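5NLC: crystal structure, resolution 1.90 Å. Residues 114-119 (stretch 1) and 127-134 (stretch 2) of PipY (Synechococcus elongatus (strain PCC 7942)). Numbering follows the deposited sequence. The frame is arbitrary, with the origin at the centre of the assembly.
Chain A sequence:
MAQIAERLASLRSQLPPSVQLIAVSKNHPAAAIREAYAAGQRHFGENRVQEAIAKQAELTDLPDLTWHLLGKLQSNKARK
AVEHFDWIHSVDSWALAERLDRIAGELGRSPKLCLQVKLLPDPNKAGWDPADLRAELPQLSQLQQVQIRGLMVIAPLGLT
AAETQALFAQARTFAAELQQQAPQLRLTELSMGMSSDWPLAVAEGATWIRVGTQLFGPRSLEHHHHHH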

# COMPACT_ATOMS: atom_id res chain seq x y z
N CYS A 114 3.35 5.00 1.34
CA CYS A 114 2.17 5.49 2.01
C CYS A 114 2.43 5.49 3.51
O CYS A 114 3.15 4.64 4.10
N LEU A 115 1.84 6.48 4.15
CA LEU A 115 1.89 6.58 5.59
C LEU A 115 0.60 5.94 6.14
O LEU A 115 -0.52 6.39 5.83
N GLN A 116 0.77 4.92 6.95
CA GLN A 116 -0.30 4.15 7.52
C GLN A 116 -0.73 4.84 8.79
O GLN A 116 0.04 4.86 9.75
N VAL A 117 -1.95 5.37 8.79
CA VAL A 117 -2.47 6.22 9.83
C VAL A 117 -3.58 5.47 10.56
O VAL A 117 -4.45 4.89 9.94
N LYS A 118 -3.57 5.59 11.88
CA LYS A 118 -4.55 4.97 12.73
C LYS A 118 -5.54 6.06 13.14
O LYS A 118 -5.29 6.84 14.02
N LEU A 119 -6.66 6.08 12.46
CA LEU A 119 -7.73 6.98 12.74
C LEU A 119 -8.74 6.43 13.77
O LEU A 119 -9.56 7.16 14.25
N GLY A 127 0.19 2.09 13.35
CA GLY A 127 -0.21 3.25 12.56
C GLY A 127 0.12 4.54 13.25
O GLY A 127 0.21 4.58 14.48
N TRP A 128 0.26 5.60 12.46
CA TRP A 128 0.61 6.89 13.01
C TRP A 128 -0.58 7.39 13.81
O TRP A 128 -1.72 7.24 13.37
N ASP A 129 -0.31 8.05 14.91
CA ASP A 129 -1.33 8.86 15.57
C ASP A 129 -1.52 10.14 14.69
O ASP A 129 -0.51 10.74 14.29
N PRO A 130 -2.76 10.49 14.31
CA PRO A 130 -2.95 11.68 13.41
C PRO A 130 -2.32 12.99 13.82
O PRO A 130 -1.85 13.75 12.93
N ALA A 131 -2.33 13.26 15.12
CA ALA A 131 -1.66 14.48 15.66
C ALA A 131 -0.14 14.48 15.47
O ALA A 131 0.50 15.49 15.06
N ASP A 132 0.45 13.31 15.73
CA ASP A 132 1.88 13.12 15.50
C ASP A 132 2.19 13.27 14.01
O ASP A 132 3.15 13.94 13.66
N LEU A 133 1.40 12.65 13.15
CA LEU A 133 1.62 12.79 11.70
C LEU A 133 1.57 14.27 11.28
O LEU A 133 2.45 14.75 10.61
N ARG A 134 0.59 15.01 11.74
CA ARG A 134 0.50 16.43 11.36
C ARG A 134 1.72 17.21 11.88
O ARG A 134 2.28 18.05 11.19

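The two stretches meet through a single beta bridge between Val117 and Trp128. Two backbone hydrogen bonds close it. Trp128 N donates to Gln116 O at 2.8 Å, and Lys118 N donates to Trp128 O at 2.9 Å. Both are nearly straight, so the amide and carbonyl of Trp128 are each satisfied by stretch 1. Gln116 O also receives a CA-H...O contact from Gly127 CA at 3.2 Å.

Gly127 has no side chain, and the site suits this. An ideal CB would lie 3.0 Å from Lys118 CB, a clash, and the backbone angles of Gly127 call for glycine by themselves.

The side chains that cross the gap are mostly apolar. Leu115 points toward stretch 2 with chi1 m and chi2 t. Its CD1 lies 3.5 Å from Leu133 CD1, and its CB is 4.1 Å from Trp128 CD1. Leu133 points back toward stretch 1 with chi1 t and chi2 p. Its CD2 packs 3.4 Å from Val117 CG2. Val117, chi1 t, points sideways and also reaches Pro130, CG1 to CG, at 4.3 Å. Leu119 starts away from stretch 2, but its end comes nearer, and CD2 sits 3.9 Å from Pro130 CG.

Trp128 has chi1 m and chi2 81°. Gln116 O lies at the edge of its ring, near the ring plane. The indole NE1 is hydrogen-bonded elsewhere in the structure. Gln116 NE2 and Lys118 NZ find partners just outside the stretches. Lys118 points toward stretch 2 at CB, but its end leads away.

Asp129 caps the helix that begins at Pro130. Its OD2 accepts from Asp132 N at 2.9 Å. Its carbonyl is used as well, with Leu133 N donating to Asp129 O at 2.9 Å. This helical turn carries Leu133 to the apolar contacts with Leu115 and Val117.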

# COMPACT_ATOMS: atom_id res chain seq x y z
CB CYS A 114 0.90 4.69 1.64
SG CYS A 114 0.46 4.84 -0.12
CB LEU A 115 1.95 8.04 5.98
CG LEU A 115 3.11 8.81 5.34
CD1 LEU A 115 3.03 10.27 5.79
CD2 LEU A 115 4.42 8.22 5.80
CB GLN A 116 0.16 2.76 7.87
CG GLN A 116 -0.97 1.84 8.34
CD GLN A 116 -0.52 0.45 8.65
OE1 GLN A 116 0.26 -0.12 7.93
NE2 GLN A 116 -1.16 -0.17 9.63
CB VAL A 117 -3.09 7.49 9.24
CG1 VAL A 117 -3.57 8.43 10.36
CG2 VAL A 117 -2.06 8.22 8.44
CB LYS A 118 -3.88 4.32 13.95
CG LYS A 118 -4.84 3.66 14.91
CD LYS A 118 -4.17 2.98 16.11
CE LYS A 118 -3.56 1.65 15.71
NZ LYS A 118 -3.02 0.96 16.93
CB LEU A 119 -8.44 7.29 11.42
CG LEU A 119 -7.68 8.18 10.41
CD1 LEU A 119 -8.45 8.20 9.11
CD2 LEU A 119 -7.58 9.58 10.94
CB TRP A 128 0.86 7.94 11.93
CG TRP A 128 2.09 7.93 11.09
CD1 TRP A 128 2.33 7.15 9.96
CD2 TRP A 128 3.19 8.79 11.21
NE1 TRP A 128 3.53 7.48 9.42
CE2 TRP A 128 4.07 8.49 10.14
CE3 TRP A 128 3.50 9.83 12.07
CZ2 TRP A 128 5.22 9.18 9.94
CZ3 TRP A 128 4.65 10.48 11.85
CH2 TRP A 128 5.50 10.14 10.82
CB ASP A 129 -0.86 9.22 16.95
CG ASP A 129 -1.62 10.37 17.54
OD1 ASP A 129 -2.70 10.12 18.07
OD2 ASP A 129 -1.12 11.52 17.45
CB PRO A 130 -4.48 11.86 13.29
CG PRO A 130 -5.03 10.57 13.78
CD PRO A 130 -4.04 9.91 14.69
CB ALA A 131 -2.00 14.63 17.15
CB ASP A 132 2.37 11.76 16.08
CG ASP A 132 3.91 11.58 16.03
OD1 ASP A 132 4.74 12.55 16.22
OD2 ASP A 132 4.33 10.38 15.81
CB LEU A 133 0.62 11.98 10.86
CG LEU A 133 0.77 12.06 9.34
CD1 LEU A 133 2.20 11.83 8.82
CD2 LEU A 133 -0.25 11.10 8.71
CB ARG A 134 -0.79 17.04 11.92
CG ARG A 134 -1.02 18.48 11.47
CD ARG A 134 -2.21 19.08 12.25
NE ARG A 134 -3.50 18.59 11.77
CZ ARG A 134 -4.18 19.15 10.74
NH1 ARG A 134 -3.69 20.18 10.03
NH2 ARG A 134 -5.38 18.68 10.38